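Fatty acid binding protein homolog (Echinococcus granulosus, PDB 1O8V) binds fatty acids such as palmitate inside a beta-barrel and has been implicated in the acquisition, storage and transport of lipids by the parasite. Local coordinates at residues Gly91-His95 against Ile106-Val110; Lys102-Glu107 against Thr118-Asp122; Asn113-Ala117 against Arg128-Lys132; Arg80-Ser84 against Glu96-Lys100. One frame throughout, in Å; residues are numbered along the deposited sequence.

Interaction 1: residues Gly91-His95 against Ile106-Val110. With PLM (palmitic acid), chain B.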
loop_
_atom_site.group_PDB
_atom_site.type_symbol
_atom_site.label_atom_id
_atom_site.label_comp_id
_atom_site.label_asym_id
_atom_site.label_seq_id
_atom_site.Cartn_x
_atom_site.Cartn_y
_atom_site.Cartn_z
ATOM N N GLY A 91 -13.131 3.980 -9.533
ATOM C CA GLY A 91 -11.794 4.515 -9.713
ATOM C C GLY A 91 -10.833 4.272 -8.570
ATOM O O GLY A 91 -9.659 4.544 -8.732
ATOM N N VAL A 92 -11.319 3.752 -7.443
ATOM C CA VAL A 92 -10.531 3.644 -6.211
ATOM C C VAL A 92 -10.025 2.214 -6.105
ATOM O O VAL A 92 -10.816 1.251 -6.143
ATOM C CB VAL A 92 -11.353 3.999 -4.928
ATOM C CG1 VAL A 92 -10.491 3.919 -3.667
ATOM C CG2 VAL A 92 -11.981 5.395 -5.018
ATOM N N MET A 93 -8.711 2.061 -5.995
ATOM C CA MET A 93 -8.195 0.756 -5.661
ATOM C C MET A 93 -8.442 0.543 -4.168
ATOM O O MET A 93 -7.979 1.331 -3.351
ATOM C CB MET A 93 -6.717 0.644 -6.009
ATOM C CG MET A 93 -6.199 -0.771 -5.781
ATOM S SD MET A 93 -4.411 -1.025 -5.684
ATOM C CE MET A 93 -3.914 -0.046 -7.065
ATOM N N LYS A 94 -9.140 -0.544 -3.843
ATOM C CA LYS A 94 -9.467 -0.912 -2.478
ATOM C C LYS A 94 -8.666 -2.157 -2.135
ATOM O O LYS A 94 -8.841 -3.215 -2.736
ATOM C CB LYS A 94 -10.976 -1.156 -2.333
ATOM C CG LYS A 94 -11.822 0.093 -2.556
ATOM C CD LYS A 94 -13.276 -0.244 -2.709
ATOM C CE LYS A 94 -14.006 -0.271 -1.380
ATOM N NZ LYS A 94 -15.409 -0.741 -1.595
ATOM N N HIS A 95 -7.817 -2.043 -1.132
ATOM C CA HIS A 95 -6.879 -3.080 -0.756
ATOM C C HIS A 95 -7.034 -3.301 0.759
ATOM O O HIS A 95 -6.639 -2.465 1.552
ATOM C CB HIS A 95 -5.484 -2.579 -1.119
ATOM C CG HIS A 95 -4.354 -3.508 -0.788
ATOM N ND1 HIS A 95 -3.046 -3.169 -1.070
ATOM C CD2 HIS A 95 -4.307 -4.749 -0.229
ATOM C CE1 HIS A 95 -2.245 -4.129 -0.658
ATOM N NE2 HIS A 95 -2.978 -5.110 -0.173
ATOM N N ILE A 106 -6.710 0.116 2.802
ATOM C CA ILE A 106 -5.943 1.026 1.963
ATOM C C ILE A 106 -6.833 1.402 0.776
ATOM O O ILE A 106 -7.498 0.558 0.189
ATOM C CB ILE A 106 -4.631 0.358 1.463
ATOM C CG1 ILE A 106 -3.844 -0.213 2.638
ATOM C CG2 ILE A 106 -3.813 1.341 0.664
ATOM C CD1 ILE A 106 -2.749 -1.181 2.216
ATOM N N GLU A 107 -6.865 2.690 0.439
ATOM C CA GLU A 107 -7.560 3.168 -0.756
ATOM C C GLU A 107 -6.541 3.953 -1.552
ATOM O O GLU A 107 -5.908 4.844 -1.000
ATOM C CB GLU A 107 -8.753 4.075 -0.401
ATOM C CG GLU A 107 -9.863 3.456 0.451
ATOM C CD GLU A 107 -10.768 4.492 1.162
ATOM O OE1 GLU A 107 -10.598 5.721 0.977
ATOM O OE2 GLU A 107 -11.677 4.076 1.944
ATOM N N ARG A 108 -6.384 3.642 -2.828
ATOM C CA ARG A 108 -5.512 4.413 -3.700
ATOM C C ARG A 108 -6.350 5.098 -4.757
ATOM O O ARG A 108 -7.192 4.463 -5.369
ATOM C CB ARG A 108 -4.473 3.513 -4.361
ATOM C CG ARG A 108 -3.485 2.899 -3.345
ATOM C CD ARG A 108 -2.453 1.970 -3.930
ATOM N NE ARG A 108 -1.549 1.507 -2.883
ATOM C CZ ARG A 108 -1.642 0.344 -2.276
ATOM N NH1 ARG A 108 -2.585 -0.521 -2.577
ATOM N NH2 ARG A 108 -0.808 0.070 -1.294
ATOM N N VAL A 109 -6.116 6.387 -4.939
ATOM C CA VAL A 109 -6.790 7.145 -6.007
ATOM C C VAL A 109 -5.781 7.952 -6.794
ATOM O O VAL A 109 -4.804 8.426 -6.229
ATOM C CB VAL A 109 -7.849 8.056 -5.435
ATOM C CG1 VAL A 109 -8.855 7.250 -4.625
ATOM C CG2 VAL A 109 -7.252 9.161 -4.591
ATOM N N VAL A 110 -6.038 8.097 -8.088
ATOM C CA VAL A 110 -5.152 8.828 -8.974
ATOM C C VAL A 110 -5.915 10.001 -9.583
ATOM O O VAL A 110 -7.032 9.858 -10.083
ATOM C CB VAL A 110 -4.635 7.932 -10.078
ATOM C CG1 VAL A 110 -4.006 8.754 -11.242
ATOM C CG2 VAL A 110 -3.640 6.938 -9.517
HETATM C C1 PLM B . 1.255 2.768 0.687
HETATM O O1 PLM B . 1.948 3.859 0.720
HETATM O O2 PLM B . 1.081 2.207 -0.493
HETATM C C2 PLM B . 0.684 2.217 1.991
HETATM C C3 PLM B . 1.079 0.772 2.251
HETATM C C4 PLM B . 0.632 0.391 3.665
HETATM C C5 PLM B . 0.899 -1.085 3.933
HETATM C C6 PLM B . 0.349 -1.564 5.286
HETATM C C7 PLM B . 0.966 -0.924 6.533
HETATM C C8 PLM B . 2.149 -1.737 6.999
HETATM C C9 PLM B . 2.937 -1.109 8.136
HETATM C CA PLM B . 4.394 -1.526 8.045
HETATM C CB PLM B . 5.359 -0.371 8.043
HETATM C CC PLM B . 6.817 -0.775 7.828
HETATM C CD PLM B . 7.557 0.263 7.013
HETATM C CE PLM B . 7.736 -0.081 5.543
HETATM C CF PLM B . 8.356 1.095 4.793
HETATM C CG PLM B . 8.563 0.844 3.302
HETATM O O HOH W 1 -8.761 7.204 -8.832
#

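Interaction 2: residues Lys102-Glu107 against Thr118-Asp122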
loop_
_atom_site.group_PDB
_atom_site.type_symbol
_atom_site.label_atom_id
_atom_site.label_comp_id
_atom_site.label_asym_id
_atom_site.label_seq_id
_atom_site.Cartn_x
_atom_site.Cartn_y
_atom_site.Cartn_z
ATOM N N LYS A 102 -6.261 -6.854 13.497
ATOM C CA LYS A 102 -6.701 -5.641 12.826
ATOM C C LYS A 102 -6.899 -5.885 11.349
ATOM O O LYS A 102 -6.159 -6.654 10.745
ATOM C CB LYS A 102 -5.648 -4.552 12.971
ATOM C CG LYS A 102 -5.344 -4.118 14.380
ATOM C CD LYS A 102 -6.538 -3.521 15.066
ATOM C CE LYS A 102 -6.176 -2.980 16.439
ATOM N NZ LYS A 102 -7.392 -2.530 17.188
ATOM N N VAL A 103 -7.846 -5.163 10.764
ATOM C CA VAL A 103 -7.954 -5.082 9.316
ATOM C C VAL A 103 -7.452 -3.696 8.933
ATOM O O VAL A 103 -7.897 -2.690 9.482
ATOM C CB VAL A 103 -9.390 -5.304 8.805
ATOM C CG1 VAL A 103 -9.443 -5.208 7.295
ATOM C CG2 VAL A 103 -9.923 -6.637 9.241
ATOM N N THR A 104 -6.517 -3.668 7.994
ATOM C CA THR A 104 -6.021 -2.428 7.420
ATOM C C THR A 104 -6.750 -2.200 6.108
ATOM O O THR A 104 -6.807 -3.107 5.279
ATOM C CB THR A 104 -4.521 -2.491 7.165
ATOM O OG1 THR A 104 -3.816 -2.761 8.386
ATOM C CG2 THR A 104 -4.008 -1.155 6.655
ATOM N N TYR A 105 -7.295 -1.002 5.922
ATOM C CA TYR A 105 -7.988 -0.618 4.704
ATOM C C TYR A 105 -7.152 0.440 4.001
ATOM O O TYR A 105 -6.929 1.526 4.526
ATOM C CB TYR A 105 -9.384 -0.074 5.001
ATOM C CG TYR A 105 -10.304 -1.056 5.663
ATOM C CD1 TYR A 105 -11.001 -1.996 4.927
ATOM C CD2 TYR A 105 -10.489 -1.038 7.033
ATOM C CE1 TYR A 105 -11.855 -2.882 5.544
ATOM C CE2 TYR A 105 -11.360 -1.920 7.661
ATOM C CZ TYR A 105 -12.029 -2.847 6.916
ATOM O OH TYR A 105 -12.868 -3.713 7.560
ATOM N N ILE A 106 -6.710 0.116 2.802
ATOM C CA ILE A 106 -5.943 1.026 1.963
ATOM C C ILE A 106 -6.833 1.402 0.776
ATOM O O ILE A 106 -7.498 0.558 0.189
ATOM C CB ILE A 106 -4.631 0.358 1.463
ATOM C CG1 ILE A 106 -3.844 -0.213 2.638
ATOM C CG2 ILE A 106 -3.813 1.341 0.664
ATOM C CD1 ILE A 106 -2.749 -1.181 2.216
ATOM N N GLU A 107 -6.865 2.690 0.439
ATOM C CA GLU A 107 -7.560 3.168 -0.756
ATOM C C GLU A 107 -6.541 3.953 -1.552
ATOM O O GLU A 107 -5.908 4.844 -1.000
ATOM C CB GLU A 107 -8.753 4.075 -0.401
ATOM C CG GLU A 107 -9.863 3.456 0.451
ATOM C CD GLU A 107 -10.768 4.492 1.162
ATOM O OE1 GLU A 107 -10.598 5.721 0.977
ATOM O OE2 GLU A 107 -11.677 4.076 1.944
ATOM N N THR A 118 -4.690 6.329 1.010
ATOM C CA THR A 118 -5.244 6.500 2.359
ATOM C C THR A 118 -5.191 5.155 3.064
ATOM O O THR A 118 -5.635 4.170 2.507
ATOM C CB THR A 118 -6.689 6.969 2.252
ATOM O OG1 THR A 118 -6.733 8.233 1.575
ATOM C CG2 THR A 118 -7.322 7.217 3.627
ATOM N N VAL A 119 -4.646 5.139 4.267
ATOM C CA VAL A 119 -4.490 3.926 5.055
ATOM C C VAL A 119 -5.254 4.135 6.350
ATOM O O VAL A 119 -5.053 5.135 7.066
ATOM C CB VAL A 119 -3.003 3.653 5.370
ATOM C CG1 VAL A 119 -2.818 2.354 6.119
ATOM C CG2 VAL A 119 -2.191 3.673 4.095
ATOM N N LYS A 120 -6.128 3.185 6.657
ATOM C CA LYS A 120 -6.990 3.261 7.822
ATOM C C LYS A 120 -6.892 1.993 8.651
ATOM O O LYS A 120 -6.952 0.896 8.098
ATOM C CB LYS A 120 -8.429 3.478 7.402
ATOM C CG LYS A 120 -8.661 4.840 6.779
ATOM C CD LYS A 120 -10.130 5.089 6.561
ATOM C CE LYS A 120 -10.670 4.267 5.446
ATOM N NZ LYS A 120 -10.671 5.058 4.204
ATOM N N VAL A 121 -6.776 2.152 9.958
ATOM C CA VAL A 121 -6.857 1.043 10.919
ATOM C C VAL A 121 -7.708 1.574 12.051
ATOM O O VAL A 121 -7.355 2.600 12.647
ATOM C CB VAL A 121 -5.444 0.613 11.460
ATOM C CG1 VAL A 121 -5.573 -0.514 12.490
ATOM C CG2 VAL A 121 -4.554 0.170 10.336
ATOM N N ASP A 122 -8.804 0.888 12.340
ATOM C CA ASP A 122 -9.815 1.467 13.248
ATOM C C ASP A 122 -10.125 2.905 12.793
ATOM O O ASP A 122 -10.398 3.108 11.628
ATOM C CB ASP A 122 -9.309 1.419 14.690
ATOM C CG ASP A 122 -8.882 0.036 15.132
ATOM O OD1 ASP A 122 -9.517 -0.974 14.725
ATOM O OD2 ASP A 122 -7.936 -0.123 15.909
HETATM O O HOH W 2 -9.783 -1.210 10.714
HETATM O O HOH W 3 -8.507 3.715 3.316
HETATM O O HOH W 4 -6.875 8.077 -1.075
#

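Interaction 3: residues Asn113-Ala117 against Arg128-Lys132. With PLM (palmitic acid), chain B.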
loop_
_atom_site.group_PDB
_atom_site.type_symbol
_atom_site.label_atom_id
_atom_site.label_comp_id
_atom_site.label_asym_id
_atom_site.label_seq_id
_atom_site.Cartn_x
_atom_site.Cartn_y
_atom_site.Cartn_z
ATOM N N ASN A 113 -1.145 13.520 -12.142
ATOM C CA ASN A 113 0.193 13.041 -11.839
ATOM C C ASN A 113 0.317 12.584 -10.399
ATOM O O ASN A 113 1.407 12.236 -9.969
ATOM C CB ASN A 113 1.234 14.146 -12.128
ATOM C CG ASN A 113 1.612 14.236 -13.604
ATOM O OD1 ASN A 113 1.499 13.262 -14.356
ATOM N ND2 ASN A 113 2.088 15.419 -14.017
ATOM N N GLU A 114 -0.791 12.547 -9.663
ATOM C CA GLU A 114 -0.713 12.308 -8.224
ATOM C C GLU A 114 -1.480 11.072 -7.806
ATOM O O GLU A 114 -2.635 10.936 -8.157
ATOM C CB GLU A 114 -1.286 13.501 -7.498
ATOM C CG GLU A 114 -1.135 13.444 -5.987
ATOM C CD GLU A 114 -1.227 14.818 -5.350
ATOM O OE1 GLU A 114 -2.326 15.148 -4.864
ATOM O OE2 GLU A 114 -0.200 15.557 -5.344
ATOM N N LEU A 115 -0.839 10.172 -7.056
ATOM C CA LEU A 115 -1.529 9.034 -6.437
ATOM C C LEU A 115 -1.604 9.265 -4.939
ATOM O O LEU A 115 -0.591 9.554 -4.308
ATOM C CB LEU A 115 -0.759 7.749 -6.726
ATOM C CG LEU A 115 -1.394 6.416 -6.318
ATOM C CD1 LEU A 115 -0.921 5.339 -7.250
ATOM C CD2 LEU A 115 -1.053 6.086 -4.862
ATOM N N LYS A 116 -2.795 9.141 -4.364
ATOM C CA LYS A 116 -2.984 9.309 -2.931
ATOM C C LYS A 116 -3.421 7.981 -2.336
ATOM O O LYS A 116 -4.429 7.407 -2.744
ATOM C CB LYS A 116 -3.997 10.419 -2.589
ATOM C CG LYS A 116 -3.443 11.820 -2.741
ATOM C CD LYS A 116 -4.215 12.808 -1.855
ATOM C CE LYS A 116 -3.544 14.184 -1.839
ATOM N NZ LYS A 116 -2.468 14.339 -0.809
ATOM N N ALA A 117 -2.654 7.509 -1.360
ATOM C CA ALA A 117 -2.954 6.259 -0.659
ATOM C C ALA A 117 -3.423 6.587 0.732
ATOM O O ALA A 117 -2.635 7.084 1.554
ATOM C CB ALA A 117 -1.738 5.392 -0.584
ATOM N N ARG A 128 -0.663 9.081 2.274
ATOM C CA ARG A 128 0.646 9.070 1.610
ATOM C C ARG A 128 0.487 9.474 0.164
ATOM O O ARG A 128 -0.285 8.858 -0.582
ATOM C CB ARG A 128 1.279 7.687 1.731
ATOM C CG ARG A 128 1.691 7.398 3.170
ATOM C CD ARG A 128 1.768 5.930 3.517
ATOM N NE ARG A 128 2.966 5.237 3.057
ATOM C CZ ARG A 128 4.174 5.306 3.594
ATOM N NH1 ARG A 128 4.483 6.183 4.542
ATOM N NH2 ARG A 128 5.134 4.515 3.096
ATOM N N THR A 129 1.182 10.554 -0.220
ATOM C CA THR A 129 1.015 11.148 -1.540
ATOM C C THR A 129 2.235 10.890 -2.398
ATOM O O THR A 129 3.365 11.155 -1.971
ATOM C CB THR A 129 0.810 12.653 -1.377
ATOM O OG1 THR A 129 -0.305 12.890 -0.508
ATOM C CG2 THR A 129 0.462 13.308 -2.701
ATOM N N TYR A 130 1.989 10.407 -3.605
ATOM C CA TYR A 130 3.027 10.003 -4.543
ATOM C C TYR A 130 2.908 10.824 -5.820
ATOM O O TYR A 130 1.814 11.240 -6.187
ATOM C CB TYR A 130 2.836 8.547 -4.953
ATOM C CG TYR A 130 3.043 7.483 -3.893
ATOM C CD1 TYR A 130 2.096 7.249 -2.903
ATOM C CD2 TYR A 130 4.176 6.691 -3.915
ATOM C CE1 TYR A 130 2.289 6.242 -1.952
ATOM C CE2 TYR A 130 4.369 5.690 -2.980
ATOM C CZ TYR A 130 3.444 5.481 -1.998
ATOM O OH TYR A 130 3.708 4.469 -1.104
ATOM N N SER A 131 4.033 11.028 -6.493
ATOM C CA SER A 131 4.067 11.709 -7.792
ATOM C C SER A 131 4.441 10.691 -8.865
ATOM O O SER A 131 5.244 9.804 -8.631
ATOM C CB SER A 131 5.085 12.849 -7.741
ATOM O OG SER A 131 6.383 12.321 -7.497
ATOM N N LYS A 132 3.889 10.837 -10.060
ATOM C CA LYS A 132 4.193 9.954 -11.159
ATOM C C LYS A 132 5.613 10.194 -11.693
ATOM O O LYS A 132 6.016 11.339 -11.932
ATOM C CB LYS A 132 3.154 10.174 -12.267
ATOM C CG LYS A 132 3.055 9.020 -13.195
ATOM C CD LYS A 132 1.816 9.067 -14.094
ATOM C CE LYS A 132 1.278 7.663 -14.390
ATOM N NZ LYS A 132 2.335 6.611 -14.621
HETATM C C1 PLM B . 1.255 2.768 0.687
HETATM O O1 PLM B . 1.948 3.859 0.720
HETATM O O2 PLM B . 1.081 2.207 -0.493
HETATM C C2 PLM B . 0.684 2.217 1.991
HETATM C C3 PLM B . 1.079 0.772 2.251
HETATM C C4 PLM B . 0.632 0.391 3.665
HETATM C C5 PLM B . 0.899 -1.085 3.933
HETATM C C6 PLM B . 0.349 -1.564 5.286
HETATM C C7 PLM B . 0.966 -0.924 6.533
HETATM C C8 PLM B . 2.149 -1.737 6.999
HETATM C C9 PLM B . 2.937 -1.109 8.136
HETATM C CA PLM B . 4.394 -1.526 8.045
HETATM C CB PLM B . 5.359 -0.371 8.043
HETATM C CC PLM B . 6.817 -0.775 7.828
HETATM C CD PLM B . 7.557 0.263 7.013
HETATM C CE PLM B . 7.736 -0.081 5.543
HETATM C CF PLM B . 8.356 1.095 4.793
HETATM C CG PLM B . 8.563 0.844 3.302
HETATM O O HOH W 5 2.084 14.351 -5.924
#

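Interaction 4: residues Arg80-Ser84 against Glu96-Lys100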
loop_
_atom_site.group_PDB
_atom_site.type_symbol
_atom_site.label_atom_id
_atom_site.label_comp_id
_atom_site.label_asym_id
_atom_site.label_seq_id
_atom_site.Cartn_x
_atom_site.Cartn_y
_atom_site.Cartn_z
ATOM N N ARG A 80 3.986 -9.179 8.983
ATOM C CA ARG A 80 2.757 -9.822 9.390
ATOM C C ARG A 80 2.231 -10.597 8.200
ATOM O O ARG A 80 2.220 -10.092 7.076
ATOM C CB ARG A 80 1.689 -8.813 9.825
ATOM C CG ARG A 80 1.895 -8.222 11.193
ATOM C CD ARG A 80 0.917 -7.074 11.533
ATOM N NE ARG A 80 1.224 -5.929 10.683
ATOM C CZ ARG A 80 0.415 -5.402 9.766
ATOM N NH1 ARG A 80 -0.812 -5.845 9.608
ATOM N NH2 ARG A 80 0.892 -4.456 8.983
ATOM N N GLU A 81 1.729 -11.792 8.475
ATOM C CA GLU A 81 1.025 -12.610 7.479
ATOM C C GLU A 81 -0.423 -12.149 7.460
ATOM O O GLU A 81 -1.094 -12.146 8.487
ATOM C CB GLU A 81 1.084 -14.095 7.863
ATOM C CG GLU A 81 2.456 -14.720 7.646
ATOM C CD GLU A 81 2.470 -16.233 7.831
ATOM O OE1 GLU A 81 1.464 -16.900 7.493
ATOM O OE2 GLU A 81 3.506 -16.765 8.296
ATOM N N VAL A 82 -0.887 -11.699 6.309
ATOM C CA VAL A 82 -2.250 -11.204 6.203
ATOM C C VAL A 82 -3.016 -11.825 5.066
ATOM O O VAL A 82 -2.428 -12.284 4.096
ATOM C CB VAL A 82 -2.269 -9.665 6.071
ATOM C CG1 VAL A 82 -1.539 -9.049 7.243
ATOM C CG2 VAL A 82 -1.669 -9.204 4.753
ATOM N N ALA A 83 -4.332 -11.838 5.194
ATOM C CA ALA A 83 -5.220 -12.203 4.112
ATOM C C ALA A 83 -5.626 -10.920 3.422
ATOM O O ALA A 83 -6.210 -10.026 4.056
ATOM C CB ALA A 83 -6.419 -12.928 4.630
ATOM N N SER A 84 -5.340 -10.821 2.142
ATOM C CA SER A 84 -5.601 -9.595 1.374
ATOM C C SER A 84 -6.568 -9.766 0.226
ATOM O O SER A 84 -6.748 -10.869 -0.284
ATOM C CB SER A 84 -4.272 -9.031 0.855
ATOM O OG SER A 84 -3.452 -8.719 1.969
ATOM N N GLU A 96 -7.646 -4.424 1.148
ATOM C CA GLU A 96 -7.750 -4.782 2.566
ATOM C C GLU A 96 -6.682 -5.786 2.967
ATOM O O GLU A 96 -6.284 -6.617 2.165
ATOM C CB GLU A 96 -9.113 -5.362 2.927
ATOM C CG GLU A 96 -9.384 -6.690 2.236
ATOM C CD GLU A 96 -10.776 -7.233 2.526
ATOM O OE1 GLU A 96 -11.791 -6.766 1.961
ATOM O OE2 GLU A 96 -10.819 -8.183 3.330
ATOM N N GLN A 97 -6.267 -5.725 4.225
ATOM C CA GLN A 97 -5.262 -6.630 4.799
ATOM C C GLN A 97 -5.724 -7.042 6.188
ATOM O O GLN A 97 -5.711 -6.224 7.115
ATOM C CB GLN A 97 -3.901 -5.951 4.928
ATOM C CG GLN A 97 -3.287 -5.487 3.640
ATOM C CD GLN A 97 -2.066 -4.677 3.845
ATOM O OE1 GLN A 97 -2.011 -3.850 4.764
ATOM N NE2 GLN A 97 -1.108 -4.816 2.931
ATOM N N ASP A 98 -6.115 -8.298 6.360
ATOM C CA ASP A 98 -6.584 -8.810 7.643
ATOM C C ASP A 98 -5.465 -9.607 8.296
ATOM O O ASP A 98 -5.075 -10.664 7.794
ATOM C CB ASP A 98 -7.808 -9.704 7.387
ATOM C CG ASP A 98 -8.277 -10.418 8.609
ATOM O OD1 ASP A 98 -7.947 -9.979 9.733
ATOM O OD2 ASP A 98 -9.020 -11.426 8.489
ATOM N N ASP A 99 -4.978 -9.136 9.443
ATOM C CA ASP A 99 -3.896 -9.801 10.144
ATOM C C ASP A 99 -4.388 -10.651 11.322
ATOM O O ASP A 99 -3.577 -11.217 12.061
ATOM C CB ASP A 99 -2.779 -8.810 10.543
ATOM C CG ASP A 99 -3.174 -7.866 11.656
ATOM O OD1 ASP A 99 -3.994 -8.226 12.506
ATOM O OD2 ASP A 99 -2.668 -6.744 11.761
ATOM N N LYS A 100 -5.711 -10.734 11.460
ATOM C CA LYS A 100 -6.446 -11.527 12.483
ATOM C C LYS A 100 -6.677 -10.768 13.788
ATOM O O LYS A 100 -7.451 -11.239 14.660
ATOM C CB LYS A 100 -5.815 -12.898 12.780
ATOM C CG LYS A 100 -5.597 -13.792 11.595
ATOM C CD LYS A 100 -4.788 -15.024 12.039
ATOM C CE LYS A 100 -4.688 -16.100 10.966
ATOM N NZ LYS A 100 -3.262 -16.521 10.751
HETATM O O HOH W 6 -1.453 -3.791 7.372
HETATM O O HOH W 7 -0.794 -11.675 11.181
HETATM O O HOH W 8 -9.084 -10.191 3.993
#

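Interaction 1: residues Gly91-His95 against Ile106-Val110
Part of the hexadecanoate site lies in this strand pair, where H95 and M93 contact R108. R108 NH1 donates to H95 ND1 at 3.1 Å, and the bond is nearly straight at 171°. NH1 lies in the imidazole plane and ND1 in the guanidinium plane, although the two planes are 43° apart. The same NH1 also donates a weak hydrogen bond to M93 SD, at 3.6 Å. At the far edge of the guanidinium, R108 NH2 donates to palmitate O2 at 3.0 Å. The arginine chain is extended from CG to NE, which carries its flat end into the barrel as far as the carboxylate. H95 is in turn held at NE2 by E74, which probably steadies ND1 as an acceptor.

The two strands form an antiparallel hairpin of the FABP beta-barrel. M93 pairs with R108, and H95 with I106, as hydrogen-bonded pairs. K94 and E107 lie between them as a non-hydrogen-bonded pair, on the outer face. I106 CD1 sits over one face of the H95 ring, 4.1 Å from its centroid, in a CH-pi contact. I106 CG2 covers one face of the R108 guanidinium. At the open end of the hairpin, V92 CG2 meets V109 CG1 at 3.7 Å. Where the strands part, water 1 donates to G91 O and accepts from V110 N.

Interaction 2: residues Lys102-Glu107 against Thr118-Asp122
T118 faces E107 in a hydrogen-bonded pair, with each backbone N donating to the other residue's O. Water 4 sits beside this pair, 2.7 Å from T118 OG1, and donates weakly to E107 O. V119 turns its side chain to the barrel interior. Its CG1 meets T104 CG2 at 3.7 Å, while I106 CG1 is a looser neighbour. V119 and I106 also touch the bound palmitate, so this inner face forms part of the cavity wall.

K120 returns to the outer face and pairs with Y105 through two backbone bonds. Its side chain bends at chi3 and again at chi4 (-96°), which brings the ammonium back over E107. The salt bridge K120 NZ to E107 OE2 is 2.7 Å long. NZ comes from above the carboxylate plane, 64° out of it. Water 3 accepts from K120 NZ and donates to Y105 O, so it links the salt bridge to the backbone.

This is the antiparallel hairpin of strands 103-111 and 114-121 in the FABP barrel. V121 points inward again, and its CG2 packs on T104 OG1 at 3.6 Å. V121 CG1 meets the K102 chain, which crosses it at about a right angle. At D122 the strands are bridged by water 2, which accepts from D122 N and donates to V103 O. K102 bends at chi2 (-62°) and reaches D122. K102 NZ binds the syn lone pair of D122 OD2 at 2.8 Å. R23 of helix 17-24 is a second cationic partner of this oxygen.

Interaction 3: residues Asn113-Ala117 against Arg128-Lys132
Y130 and L115 lie side by side and point the same way, into the barrel. L115 CD2 touches Y130 CD1 at 3.9 Å, and A117 CB lies near Y130 CE1. The phenol ring extends past them to the palmitate carboxylate. Y130 OH donates to palmitate O1 at 2.6 Å, and O1 lies in the plane of the ring at its edge. R128 reaches the same oxygen from the next inward position. Its chain bends at chi3 (78°), so that R128 NE donates a hydrogen bond to palmitate O1 at 2.9 Å. Two donors thus grip one carboxylate oxygen. R128, T129 and Y130 are all assigned to the hexadecanoate site, R128 and Y130 through these side-chain bonds.

The outer face is polar. K116 and T129 run alongside each other, and K116 NZ donates to T129 OG1 at 2.6 Å. The lysine curls at chi4 (-87°) to make this bond. On the other branch, T129 CG2 packs against E114 CD at 3.5 Å, with the two side chains crossing obliquely. Water 5 donates to E114 OE2 and weakly to Y130 O.

L115 with Y130 and A117 with R128 are hydrogen-bonded backbone pairs. They join strands 114-121 and 124-132 as an antiparallel hairpin. Strand 7-15 pairs with the other edge of strand 124-132, and its M11 touches R128 and Y130. On the opposite edge of the hairpin, strand 103-111 brings R108 against A117.

Interaction 4: residues Arg80-Ser84 against Glu96-Lys100
A83 and D98 form one hydrogen-bonded antiparallel pair. A83 N to D98 O and D98 N to A83 O are both 2.9 Å. S84 and Q97 follow as a non-hydrogen-bonded pair. The short strand segments run antiparallel but with a marked twist, their directions 136° apart. On the other side of the A83/D98 pair, water 7 donates to both E81 O and D99 O. D98 OD1 accepts from K100 N, an Asx turn that starts the chain's reversal.

R80 and D99 make the salt bridge of this contact. R80 NH1 meets D99 OD2 at 3.0 Å, using the anti lone pair of that oxygen. The bond is bent to 134°, and the guanidinium and carboxylate planes are 83° apart. D99 CG sits between its backbone N and carbonyl carbon. OD1 of the same group accepts from the backbone N of T101 and of K102, while R80 NE is held by D78. Water 6 accepts from R80 NH2 and donates to Q97 OE1.

V82 points toward the 96-100 segment. Its CG1 packs on D99 CB at 3.5 Å, and its CG2 on Q97 CB at 3.9 Å. R80 and Q97 also touch the palmitate.

E74 of strand 72-75 binds both S84 OG and Q97 NE2. Strand 103-111 flanks Q97 with T104 and I106. L24 of helix 17-24 lies against R80 and D99.

All four contacts join consecutive antiparallel strands in one curled sheet. Along the chain, interaction 4 links strands 81-89 and 92-98. Interaction 1 links 92-98 to 103-111, interaction 2 links 103-111 to 114-121, and interaction 3 links 114-121 to 124-132. Interactions 1 and 2 share I106 and E107, and their centres are about 11 Å apart. Interactions 1 and 3 are equally close and touch through a probable backbone hydrogen bond between V109 and K116. Interactions 3 and 4 are farthest apart, about 24 Å between centres, on opposite sides of the chain's centre. Interactions 1 and 3 hold the carboxylate end of the palmitate between them, and residues of interactions 2 and 4 also touch the ligand.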